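Local coordinates for protein LbaCas13a H328A (C2c2) (Lachnospiraceae bacterium NK4A179, PDB 5WLH) that binds a CRISPR guide RNA and probably cleaves target and bystander RNA under its direction, as an RNA-targeting type VI effector nuclease, at residues A[729-734]-A[855-860]; A[685-690]-A[722-727]; A[694-699]-A[850-855]. One frame throughout, in Å; residues are numbered along the deposited sequence.

Contact 1 of 3, residues A[729-734]-A[855-860]; sequences YNAFLN and LEFIKE. With nucleotides of chain B.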
loop_
_atom_site.group_PDB
_atom_site.type_symbol
_atom_site.label_atom_id
_atom_site.label_comp_id
_atom_site.label_asym_id
_atom_site.label_seq_id
_atom_site.Cartn_x
_atom_site.Cartn_y
_atom_site.Cartn_z
ATOM N N TYR A 729 -2.593 24.958 9.911
ATOM C CA TYR A 729 -3.488 24.389 8.913
ATOM C C TYR A 729 -4.546 25.388 8.461
ATOM O O TYR A 729 -4.873 25.443 7.271
ATOM C CB TYR A 729 -4.146 23.121 9.459
ATOM C CG TYR A 729 -3.156 21.989 9.628
ATOM C CD1 TYR A 729 -2.526 21.426 8.518
ATOM C CD2 TYR A 729 -2.857 21.489 10.885
ATOM C CE1 TYR A 729 -1.608 20.392 8.661
ATOM C CE2 TYR A 729 -1.958 20.461 11.039
ATOM C CZ TYR A 729 -1.341 19.916 9.918
ATOM O OH TYR A 729 -0.434 18.899 10.079
ATOM N N ASN A 730 -5.069 26.202 9.379
ATOM C CA ASN A 730 -6.281 26.958 9.101
ATOM C C ASN A 730 -6.041 28.408 8.692
ATOM O O ASN A 730 -6.992 29.081 8.263
ATOM C CB ASN A 730 -7.199 26.902 10.323
ATOM C CG ASN A 730 -7.686 25.493 10.606
ATOM O OD1 ASN A 730 -8.576 25.000 9.931
ATOM N ND2 ASN A 730 -7.100 24.842 11.605
ATOM N N ALA A 731 -4.810 28.898 8.779
ATOM C CA ALA A 731 -4.510 30.264 8.376
ATOM C C ALA A 731 -3.218 30.344 7.575
ATOM O O ALA A 731 -3.155 31.019 6.542
ATOM C CB ALA A 731 -4.407 31.160 9.619
ATOM N N PHE A 732 -2.183 29.647 8.043
ATOM C CA PHE A 732 -0.845 29.829 7.497
ATOM C C PHE A 732 -0.736 29.296 6.075
ATOM O O PHE A 732 -0.266 29.997 5.173
ATOM C CB PHE A 732 0.165 29.147 8.426
ATOM C CG PHE A 732 1.519 28.922 7.821
ATOM C CD1 PHE A 732 2.400 29.979 7.617
ATOM C CD2 PHE A 732 1.932 27.641 7.488
ATOM C CE1 PHE A 732 3.651 29.760 7.080
ATOM C CE2 PHE A 732 3.187 27.422 6.954
ATOM C CZ PHE A 732 4.047 28.480 6.749
ATOM N N LEU A 733 -1.155 28.050 5.850
ATOM C CA LEU A 733 -0.822 27.410 4.582
ATOM C C LEU A 733 -1.486 28.086 3.385
ATOM O O LEU A 733 -0.923 28.071 2.289
ATOM C CB LEU A 733 -1.194 25.920 4.630
ATOM C CG LEU A 733 -0.315 25.013 5.490
ATOM C CD1 LEU A 733 -0.943 23.618 5.566
ATOM C CD2 LEU A 733 1.109 24.947 4.954
ATOM N N ASN A 734 -2.662 28.697 3.562
ATOM C CA ASN A 734 -3.370 29.342 2.460
ATOM C C ASN A 734 -3.132 30.842 2.381
ATOM O O ASN A 734 -3.739 31.506 1.534
ATOM C CB ASN A 734 -4.873 29.083 2.574
ATOM C CG ASN A 734 -5.198 27.612 2.622
ATOM O OD1 ASN A 734 -4.533 26.798 1.983
ATOM N ND2 ASN A 734 -6.209 27.258 3.401
ATOM N N LEU A 855 7.135 31.040 11.387
ATOM C CA LEU A 855 7.543 31.939 12.460
ATOM C C LEU A 855 7.336 33.390 12.056
ATOM O O LEU A 855 6.851 34.198 12.857
ATOM C CB LEU A 855 8.999 31.676 12.845
ATOM C CG LEU A 855 9.252 30.278 13.425
ATOM C CD1 LEU A 855 10.737 29.956 13.494
ATOM C CD2 LEU A 855 8.597 30.105 14.787
ATOM N N GLU A 856 7.666 33.732 10.808
ATOM C CA GLU A 856 7.460 35.100 10.343
ATOM C C GLU A 856 5.975 35.434 10.252
ATOM O O GLU A 856 5.564 36.558 10.577
ATOM C CB GLU A 856 8.158 35.307 8.995
ATOM C CG GLU A 856 7.841 36.631 8.323
ATOM C CD GLU A 856 8.687 36.885 7.088
ATOM O OE1 GLU A 856 9.597 37.740 7.163
ATOM O OE2 GLU A 856 8.443 36.234 6.047
ATOM N N PHE A 857 5.156 34.468 9.815
ATOM C CA PHE A 857 3.707 34.649 9.777
ATOM C C PHE A 857 3.152 34.971 11.159
ATOM O O PHE A 857 2.270 35.831 11.304
ATOM C CB PHE A 857 3.056 33.371 9.223
ATOM C CG PHE A 857 1.553 33.406 9.183
ATOM C CD1 PHE A 857 0.887 34.160 8.226
ATOM C CD2 PHE A 857 0.804 32.656 10.075
ATOM C CE1 PHE A 857 -0.484 34.174 8.169
ATOM C CE2 PHE A 857 -0.580 32.670 10.022
ATOM C CZ PHE A 857 -1.223 33.439 9.065
ATOM N N ILE A 858 3.626 34.256 12.179
ATOM C CA ILE A 858 3.192 34.507 13.551
ATOM C C ILE A 858 3.569 35.927 13.970
ATOM O O ILE A 858 2.737 36.691 14.476
ATOM C CB ILE A 858 3.802 33.455 14.496
ATOM C CG1 ILE A 858 3.235 32.065 14.183
ATOM C CG2 ILE A 858 3.551 33.817 15.948
ATOM C CD1 ILE A 858 1.782 31.908 14.541
ATOM N N LYS A 859 4.832 36.299 13.748
ATOM C CA LYS A 859 5.300 37.636 14.112
ATOM C C LYS A 859 4.511 38.724 13.392
ATOM O O LYS A 859 4.236 39.782 13.973
ATOM C CB LYS A 859 6.796 37.762 13.801
ATOM C CG LYS A 859 7.702 37.172 14.879
ATOM C CD LYS A 859 9.171 37.116 14.440
ATOM C CE LYS A 859 9.444 35.900 13.557
ATOM N NZ LYS A 859 10.884 35.507 13.482
ATOM N N GLU A 860 4.112 38.477 12.145
ATOM C CA GLU A 860 3.412 39.499 11.382
ATOM C C GLU A 860 1.941 39.595 11.767
ATOM O O GLU A 860 1.387 40.696 11.821
ATOM C CB GLU A 860 3.547 39.214 9.886
ATOM C CG GLU A 860 4.892 39.609 9.301
ATOM C CD GLU A 860 5.092 41.113 9.275
ATOM O OE1 GLU A 860 4.084 41.846 9.146
ATOM O OE2 GLU A 860 6.257 41.558 9.386
ATOM P P A B 34 -1.911 16.466 8.071
ATOM O OP1 A B 34 -3.235 16.964 7.603
ATOM O OP2 A B 34 -0.683 17.335 7.966
ATOM O "O5'" A B 34 -1.932 15.902 9.549
ATOM C "C5'" A B 34 -3.063 15.207 10.056
ATOM C "C4'" A B 34 -3.139 15.283 11.563
ATOM O "O4'" A B 34 -2.156 14.387 12.162
ATOM C "C3'" A B 34 -2.882 16.678 12.160
ATOM O "O3'" A B 34 -3.794 16.916 13.224
ATOM C "C2'" A B 34 -1.474 16.547 12.745
ATOM O "O2'" A B 34 -1.204 17.403 13.835
ATOM C "C1'" A B 34 -1.452 15.081 13.170
ATOM N N9 A B 34 -0.098 14.538 13.334
ATOM C C8 A B 34 0.920 14.355 12.436
ATOM N N7 A B 34 2.018 13.881 12.982
ATOM C C5 A B 34 1.712 13.762 14.329
ATOM C C6 A B 34 2.439 13.325 15.451
ATOM N N6 A B 34 3.706 12.900 15.414
ATOM N N1 A B 34 1.817 13.338 16.652
ATOM C C2 A B 34 0.548 13.766 16.715
ATOM N N3 A B 34 -0.236 14.201 15.729
ATOM C C4 A B 34 0.411 14.166 14.553
#
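Phe732 and Phe857 meet in an offset edge-to-face pair that joins the C-terminal part of helix 709-732, which widens at 729-732 into a pi-type turn, to helix 843-861 in a helical region of Cas13a beside the guide RNA. The ring centroids lie 5.7 Å apart with planes at 61°, the edge of Phe732 turned toward the face of Phe857. Phe857 leaves its helix with CG opposite the backbone N (chi1 178°), which carries the ring across to the other helix. Its CB lies 3.8 Å from CD1 of Phe732, near the plane of that ring, and CG touches the same CD1. Farther out, CD2 and CE2 reach CB of Phe732, while CE2 also packs 3.8 Å from Phe732 CA, which sits over the face as a CH-pi donor. At the far end CZ meets the CB of Ala731 at the ring's edge. Val738 of helix 736-745 touches both phenylalanines, and Phe854 meets Phe732 edge-to-face. One turn earlier on helix 709-732, Tyr729 has its ring in cation-pi contact with Arg671, and its OH donates a 2.6 Å hydrogen bond to OP2 of A34 of chain B, which lies at the ring's edge.

Contact 2 of 3, residues A[685-690]-A[722-727]; sequences KNFPAL and YMFKEI. With nucleotides of chain B.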
loop_
_atom_site.group_PDB
_atom_site.type_symbol
_atom_site.label_atom_id
_atom_site.label_comp_id
_atom_site.label_asym_id
_atom_site.label_seq_id
_atom_site.Cartn_x
_atom_site.Cartn_y
_atom_site.Cartn_z
ATOM N N LYS A 685 9.399 17.545 20.501
ATOM C CA LYS A 685 10.529 17.501 21.423
ATOM C C LYS A 685 11.381 18.765 21.345
ATOM O O LYS A 685 11.910 19.216 22.364
ATOM C CB LYS A 685 11.376 16.258 21.146
ATOM C CG LYS A 685 12.781 16.326 21.713
ATOM C CD LYS A 685 13.681 15.245 21.126
ATOM C CE LYS A 685 15.081 15.332 21.726
ATOM N NZ LYS A 685 15.030 15.495 23.207
ATOM N N ASN A 686 11.514 19.363 20.161
ATOM C CA ASN A 686 12.344 20.552 19.981
ATOM C C ASN A 686 11.580 21.859 20.176
ATOM O O ASN A 686 12.201 22.929 20.152
ATOM C CB ASN A 686 12.982 20.556 18.591
ATOM C CG ASN A 686 13.734 19.282 18.293
ATOM O OD1 ASN A 686 14.194 18.594 19.210
ATOM N ND2 ASN A 686 13.882 18.965 17.001
ATOM N N PHE A 687 10.265 21.788 20.385
ATOM C CA PHE A 687 9.419 22.984 20.360
ATOM C C PHE A 687 9.779 24.004 21.440
ATOM O O PHE A 687 9.935 25.189 21.101
ATOM C CB PHE A 687 7.952 22.547 20.453
ATOM C CG PHE A 687 6.965 23.653 20.220
ATOM C CD1 PHE A 687 6.910 24.304 19.002
ATOM C CD2 PHE A 687 6.072 24.017 21.217
ATOM C CE1 PHE A 687 5.997 25.311 18.788
ATOM C CE2 PHE A 687 5.151 25.037 21.003
ATOM C CZ PHE A 687 5.120 25.673 19.788
ATOM N N PRO A 688 9.911 23.647 22.724
ATOM C CA PRO A 688 10.204 24.694 23.720
ATOM C C PRO A 688 11.483 25.447 23.414
ATOM O O PRO A 688 11.496 26.683 23.445
ATOM C CB PRO A 688 10.290 23.908 25.033
ATOM C CG PRO A 688 9.404 22.700 24.787
ATOM C CD PRO A 688 9.718 22.335 23.371
ATOM N N ALA A 689 12.553 24.729 23.067
ATOM C CA ALA A 689 13.790 25.397 22.678
ATOM C C ALA A 689 13.586 26.277 21.450
ATOM O O ALA A 689 14.187 27.355 21.340
ATOM C CB ALA A 689 14.887 24.361 22.428
ATOM N N LEU A 690 12.735 25.850 20.515
ATOM C CA LEU A 690 12.572 26.626 19.292
ATOM C C LEU A 690 11.833 27.936 19.548
ATOM O O LEU A 690 12.195 28.971 18.984
ATOM C CB LEU A 690 11.842 25.806 18.223
ATOM C CG LEU A 690 11.871 26.451 16.833
ATOM C CD1 LEU A 690 12.260 25.453 15.758
ATOM C CD2 LEU A 690 10.540 27.086 16.509
ATOM N N TYR A 722 -0.551 23.371 20.362
ATOM C CA TYR A 722 -1.881 23.195 19.787
ATOM C C TYR A 722 -2.291 24.426 18.996
ATOM O O TYR A 722 -2.763 24.316 17.862
ATOM C CB TYR A 722 -2.919 22.898 20.874
ATOM C CG TYR A 722 -4.302 22.778 20.267
ATOM C CD1 TYR A 722 -4.666 21.645 19.548
ATOM C CD2 TYR A 722 -5.218 23.818 20.352
ATOM C CE1 TYR A 722 -5.915 21.535 18.963
ATOM C CE2 TYR A 722 -6.470 23.724 19.764
ATOM C CZ TYR A 722 -6.813 22.573 19.070
ATOM O OH TYR A 722 -8.052 22.470 18.485
ATOM N N MET A 723 -2.110 25.616 19.575
ATOM C CA MET A 723 -2.501 26.827 18.866
ATOM C C MET A 723 -1.737 26.976 17.557
ATOM O O MET A 723 -2.332 27.267 16.520
ATOM C CB MET A 723 -2.298 28.061 19.747
ATOM C CG MET A 723 -2.406 29.328 18.940
ATOM S SD MET A 723 -2.481 30.787 19.999
ATOM C CE MET A 723 -1.003 30.607 20.954
ATOM N N PHE A 724 -0.411 26.771 17.579
ATOM C CA PHE A 724 0.362 26.842 16.342
ATOM C C PHE A 724 -0.129 25.817 15.328
ATOM O O PHE A 724 -0.204 26.105 14.126
ATOM C CB PHE A 724 1.846 26.602 16.616
ATOM C CG PHE A 724 2.572 27.819 17.120
ATOM C CD1 PHE A 724 1.868 28.956 17.493
ATOM C CD2 PHE A 724 3.951 27.822 17.220
ATOM C CE1 PHE A 724 2.537 30.085 17.963
ATOM C CE2 PHE A 724 4.627 28.940 17.694
ATOM C CZ PHE A 724 3.915 30.071 18.059
ATOM N N LYS A 725 -0.477 24.620 15.799
ATOM C CA LYS A 725 -0.962 23.592 14.885
ATOM C C LYS A 725 -2.228 24.062 14.180
ATOM O O LYS A 725 -2.347 23.962 12.951
ATOM C CB LYS A 725 -1.218 22.286 15.645
ATOM C CG LYS A 725 -1.543 21.098 14.707
ATOM C CD LYS A 725 -3.060 20.861 14.588
ATOM C CE LYS A 725 -3.633 20.253 15.863
ATOM N NZ LYS A 725 -5.112 20.015 15.745
ATOM N N GLU A 726 -3.176 24.607 14.946
ATOM C CA GLU A 726 -4.402 25.100 14.339
ATOM C C GLU A 726 -4.113 26.255 13.393
ATOM O O GLU A 726 -4.720 26.352 12.322
ATOM C CB GLU A 726 -5.397 25.499 15.424
ATOM C CG GLU A 726 -5.934 24.315 16.208
ATOM C CD GLU A 726 -6.821 23.408 15.357
ATOM O OE1 GLU A 726 -6.538 22.197 15.295
ATOM O OE2 GLU A 726 -7.807 23.900 14.766
ATOM N N ILE A 727 -3.168 27.126 13.753
ATOM C CA ILE A 727 -2.819 28.230 12.859
ATOM C C ILE A 727 -2.184 27.708 11.584
ATOM O O ILE A 727 -2.471 28.197 10.482
ATOM C CB ILE A 727 -1.880 29.217 13.566
ATOM C CG1 ILE A 727 -2.608 29.875 14.743
ATOM C CG2 ILE A 727 -1.340 30.218 12.551
ATOM C CD1 ILE A 727 -1.702 30.771 15.570
ATOM P P U B 42 14.408 15.275 15.619
ATOM O OP1 U B 42 15.097 16.471 16.177
ATOM O OP2 U B 42 13.283 15.449 14.674
ATOM O "O5'" U B 42 15.497 14.377 14.887
ATOM C "C5'" U B 42 16.787 14.172 15.444
ATOM C "C4'" U B 42 17.554 13.178 14.612
ATOM O "O4'" U B 42 16.820 11.924 14.585
ATOM C "C3'" U B 42 17.713 13.543 13.140
ATOM O "O3'" U B 42 18.788 14.439 12.888
ATOM C "C2'" U B 42 17.872 12.184 12.473
ATOM O "O2'" U B 42 19.188 11.686 12.651
ATOM C "C1'" U B 42 16.923 11.330 13.308
ATOM N N1 U B 42 15.571 11.236 12.706
ATOM C C2 U B 42 15.408 10.377 11.631
ATOM O O2 U B 42 16.324 9.719 11.176
ATOM N N3 U B 42 14.141 10.307 11.107
ATOM C C4 U B 42 13.033 11.004 11.542
ATOM O O4 U B 42 11.952 10.844 10.975
ATOM C C5 U B 42 13.279 11.871 12.657
ATOM C C6 U B 42 14.506 11.954 13.188
ATOM P P A B 36 -6.207 17.254 18.025
ATOM O OP1 A B 36 -7.008 18.175 18.861
ATOM O OP2 A B 36 -5.305 17.777 16.978
ATOM O "O5'" A B 36 -5.326 16.320 18.947
ATOM C "C5'" A B 36 -4.306 16.873 19.760
ATOM C "C4'" A B 36 -4.362 16.302 21.150
ATOM O "O4'" A B 36 -5.634 16.628 21.772
ATOM C "C3'" A B 36 -4.239 14.796 21.243
ATOM O "O3'" A B 36 -3.704 14.541 22.541
ATOM C "C2'" A B 36 -5.704 14.356 21.193
ATOM O "O2'" A B 36 -5.952 13.054 21.668
ATOM C "C1'" A B 36 -6.345 15.429 22.068
ATOM N N9 A B 36 -7.751 15.727 21.825
ATOM C C8 A B 36 -8.438 15.835 20.640
ATOM N N7 A B 36 -9.687 16.208 20.802
ATOM C C5 A B 36 -9.815 16.387 22.177
ATOM C C6 A B 36 -10.890 16.785 22.997
ATOM N N6 A B 36 -12.105 17.084 22.524
ATOM N N1 A B 36 -10.673 16.859 24.333
ATOM C C2 A B 36 -9.460 16.562 24.808
ATOM N N3 A B 36 -8.375 16.183 24.136
ATOM C C4 A B 36 -8.625 16.113 22.813
ATOM P P U B 35 -5.343 17.230 12.933
ATOM O OP1 U B 35 -5.670 16.950 11.517
ATOM O OP2 U B 35 -5.671 18.608 13.372
ATOM O "O5'" U B 35 -6.056 16.199 13.898
ATOM C "C5'" U B 35 -7.416 16.331 14.244
ATOM C "C4'" U B 35 -7.772 15.283 15.257
ATOM O "O4'" U B 35 -7.598 13.970 14.676
ATOM C "C3'" U B 35 -6.874 15.262 16.478
ATOM O "O3'" U B 35 -7.276 16.238 17.412
ATOM C "C2'" U B 35 -7.017 13.834 16.982
ATOM O "O2'" U B 35 -8.181 13.696 17.777
ATOM C "C1'" U B 35 -7.206 13.052 15.669
ATOM N N1 U B 35 -5.946 12.406 15.243
ATOM C C2 U B 35 -5.667 11.194 15.833
ATOM O O2 U B 35 -6.413 10.655 16.628
ATOM N N3 U B 35 -4.491 10.625 15.440
ATOM C C4 U B 35 -3.571 11.147 14.557
ATOM O O4 U B 35 -2.547 10.501 14.336
ATOM C C5 U B 35 -3.923 12.412 13.994
ATOM C C6 U B 35 -5.078 12.990 14.347
#
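Phe687, in helix 687-692, and Phe724, in helix 709-732, are the two side chains that bridge these helices, across CA atoms 10.6 Å apart. Both point toward the opposite segment, but by different torsions. Phe687 holds CG anti to its N (chi1 -171°), which sends the ring outward until its CZ, at the leading edge, lies 3.5 Å from CD2 of Phe724. Phe724 instead has CG anti to its carbonyl carbon and presents the CD2-CE2 side to CZ and CE1 of Phe687. CD2 lies in the plane of the Phe687 ring, and the two planes are nearly perpendicular, at 88°, with centroids 5.7 Å apart. Further rings extend this aromatic packing: Tyr721 meets Phe687 edge-to-face, and Phe854 of helix 843-861 does the same to Phe724.

The RNA is gripped by neighbouring residues on both segments. Asn686 turns its ND2 to OP1 of U42 of chain B in an almost straight hydrogen bond of 2.9 Å. Lys725 bends at chi2 and chi3, and this folded chain brings NZ to three oxygens: OP2 of A36 of chain B at 2.6 Å, OP2 of U35 of chain B at 2.8 Å, and OE1 of Glu726 at 2.6 Å in a salt bridge. Glu726 is bent at chi2, lays its CG over one face of the Tyr722 ring, and gives its other carboxylate oxygen to Tyr665. The chemistry thus divides between an apolar aromatic contact linking the helices and polar groups holding phosphates; the three anionic partners around Lys725 NZ would favour its charged form and probably fix the ammonium between consecutive nucleotides of the guide.

Contact 3 of 3, residues A[694-699]-A[850-855]; sequences KDNLGI and LRKAFL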
loop_
_atom_site.group_PDB
_atom_site.type_symbol
_atom_site.label_atom_id
_atom_site.label_comp_id
_atom_site.label_asym_id
_atom_site.label_seq_id
_atom_site.Cartn_x
_atom_site.Cartn_y
_atom_site.Cartn_z
ATOM N N LYS A 694 15.833 33.320 20.302
ATOM C CA LYS A 694 15.572 34.720 20.013
ATOM C C LYS A 694 15.658 35.030 18.527
ATOM O O LYS A 694 15.134 36.061 18.091
ATOM C CB LYS A 694 16.540 35.591 20.813
ATOM C CG LYS A 694 16.175 35.687 22.283
ATOM C CD LYS A 694 17.246 36.446 23.053
ATOM C CE LYS A 694 17.101 36.265 24.544
ATOM N NZ LYS A 694 18.418 36.473 25.207
ATOM N N ASP A 695 16.299 34.167 17.738
ATOM C CA ASP A 695 16.256 34.338 16.290
ATOM C C ASP A 695 14.885 33.984 15.731
ATOM O O ASP A 695 14.500 34.481 14.667
ATOM C CB ASP A 695 17.336 33.484 15.628
ATOM C CG ASP A 695 18.721 34.028 15.864
ATOM O OD1 ASP A 695 18.857 35.268 15.948
ATOM O OD2 ASP A 695 19.669 33.220 15.969
ATOM N N ASN A 696 14.137 33.139 16.432
ATOM C CA ASN A 696 12.816 32.734 15.979
ATOM C C ASN A 696 11.746 33.622 16.600
ATOM O O ASN A 696 11.355 34.633 16.010
ATOM C CB ASN A 696 12.576 31.259 16.313
ATOM C CG ASN A 696 13.622 30.359 15.692
ATOM O OD1 ASN A 696 14.112 30.639 14.600
ATOM N ND2 ASN A 696 13.980 29.281 16.387
ATOM N N LEU A 697 11.274 33.261 17.788
ATOM C CA LEU A 697 10.213 34.004 18.447
ATOM C C LEU A 697 10.636 34.663 19.749
ATOM O O LEU A 697 10.031 35.665 20.138
ATOM C CB LEU A 697 9.019 33.086 18.736
ATOM C CG LEU A 697 8.300 32.507 17.519
ATOM C CD1 LEU A 697 7.159 31.628 17.996
ATOM C CD2 LEU A 697 7.780 33.595 16.580
ATOM N N GLY A 698 11.634 34.121 20.438
ATOM C CA GLY A 698 12.095 34.739 21.669
ATOM C C GLY A 698 11.069 34.743 22.777
ATOM O O GLY A 698 11.118 35.608 23.659
ATOM N N ILE A 699 10.126 33.804 22.754
ATOM C CA ILE A 699 9.118 33.752 23.802
ATOM C C ILE A 699 9.762 33.204 25.065
ATOM O O ILE A 699 10.336 32.108 25.065
ATOM C CB ILE A 699 7.920 32.892 23.383
ATOM C CG1 ILE A 699 7.363 33.359 22.038
ATOM C CG2 ILE A 699 6.844 32.958 24.447
ATOM C CD1 ILE A 699 6.276 32.460 21.486
ATOM N N LEU A 850 9.335 26.072 5.401
ATOM C CA LEU A 850 8.023 26.189 6.030
ATOM C C LEU A 850 8.139 26.687 7.466
ATOM O O LEU A 850 7.355 27.538 7.898
ATOM C CB LEU A 850 7.296 24.842 5.989
ATOM C CG LEU A 850 6.624 24.454 4.666
ATOM C CD1 LEU A 850 6.099 23.020 4.731
ATOM C CD2 LEU A 850 5.502 25.403 4.307
ATOM N N ARG A 851 9.106 26.154 8.222
ATOM C CA ARG A 851 9.253 26.512 9.628
ATOM C C ARG A 851 9.564 27.992 9.782
ATOM O O ARG A 851 8.981 28.674 10.635
ATOM C CB ARG A 851 10.352 25.655 10.252
ATOM C CG ARG A 851 10.537 25.795 11.744
ATOM C CD ARG A 851 11.826 25.086 12.168
ATOM N NE ARG A 851 11.734 23.639 11.979
ATOM C CZ ARG A 851 12.488 22.934 11.139
ATOM N NH1 ARG A 851 13.415 23.536 10.410
ATOM N NH2 ARG A 851 12.314 21.622 11.034
ATOM N N LYS A 852 10.443 28.516 8.930
ATOM C CA LYS A 852 10.786 29.930 9.006
ATOM C C LYS A 852 9.648 30.806 8.490
ATOM O O LYS A 852 9.342 31.842 9.094
ATOM C CB LYS A 852 12.090 30.185 8.249
ATOM C CG LYS A 852 13.295 29.457 8.854
ATOM C CD LYS A 852 13.224 29.390 10.392
ATOM C CE LYS A 852 14.215 28.376 10.966
ATOM N NZ LYS A 852 13.881 27.897 12.323
ATOM N N ALA A 853 8.978 30.394 7.400
ATOM C CA ALA A 853 7.818 31.146 6.939
ATOM C C ALA A 853 6.741 31.216 8.016
ATOM O O ALA A 853 6.070 32.248 8.164
ATOM C CB ALA A 853 7.258 30.522 5.654
ATOM N N PHE A 854 6.551 30.128 8.771
ATOM C CA PHE A 854 5.523 30.122 9.811
ATOM C C PHE A 854 5.884 31.078 10.941
ATOM O O PHE A 854 5.035 31.831 11.428
ATOM C CB PHE A 854 5.320 28.710 10.363
ATOM C CG PHE A 854 4.229 28.611 11.390
ATOM C CD1 PHE A 854 2.912 28.390 11.005
ATOM C CD2 PHE A 854 4.515 28.746 12.747
ATOM C CE1 PHE A 854 1.907 28.299 11.949
ATOM C CE2 PHE A 854 3.519 28.647 13.709
ATOM C CZ PHE A 854 2.197 28.416 13.303
ATOM N N LEU A 855 7.135 31.040 11.387
ATOM C CA LEU A 855 7.543 31.939 12.460
ATOM C C LEU A 855 7.336 33.390 12.056
ATOM O O LEU A 855 6.851 34.198 12.857
ATOM C CB LEU A 855 8.999 31.676 12.845
ATOM C CG LEU A 855 9.252 30.278 13.425
ATOM C CD1 LEU A 855 10.737 29.956 13.494
ATOM C CD2 LEU A 855 8.597 30.105 14.787
#
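The loop between helices 687-692 and 709-732 packs against helix 843-861 through Asn696 and Leu697, which meet the two methyl branches of Leu855 in a loop-on-helix contact. Leu855 points toward the loop and splits its ends between these neighbours. Its CD1 lies 3.6 Å from CB of Asn696 and also touches the amide carbon and OD1, while CD2 lies 3.6 Å from CG of Leu697 and packs against both methyls of that residue. Leu697 CD2 additionally approaches the backbone O of Leu855 at 3.9 Å. One turn back, Lys852 bends at chi2 (-36°), and its NZ comes within 3.6 Å of Asn696 OD1, too long to count as a hydrogen bond.

The amide of Asn696 is anchored from its other end, where ND2 bonds to the backbone O of Leu690; its own backbone O accepts a bond from Lys859. Leu690 also touches Leu855, and Phe724 packs on Leu697. An apolar grip by the leucines is therefore bordered by polar groups: the amide is tied back to helix 687-692, the loop backbone is held by a lysine of helix 843-861, and the nearby charge of Lys852 probably adds a weak electrostatic attraction to OD1.

Overall arrangement
Contacts 1, 2 and 3 lie close together, with centres 10 to 13 Å apart, on one side of the chain and more than 30 Å from its centre. Contacts 1 and 2 both use helix 709-732; contacts 1 and 3 both use helix 843-861 and share Leu855. Along the sequence, contact 2 closes before contact 1 opens, whereas contact 3 crosses both, so residues far apart in the chain are drawn into one helical cluster. Ile727 packs on Phe857 and Ile858, and Leu690 on Arg851, joining the three interfaces. The residues that hold guide phosphates in contacts 1 and 2 thus stand on the same helices and turns whose other side chains pack together here.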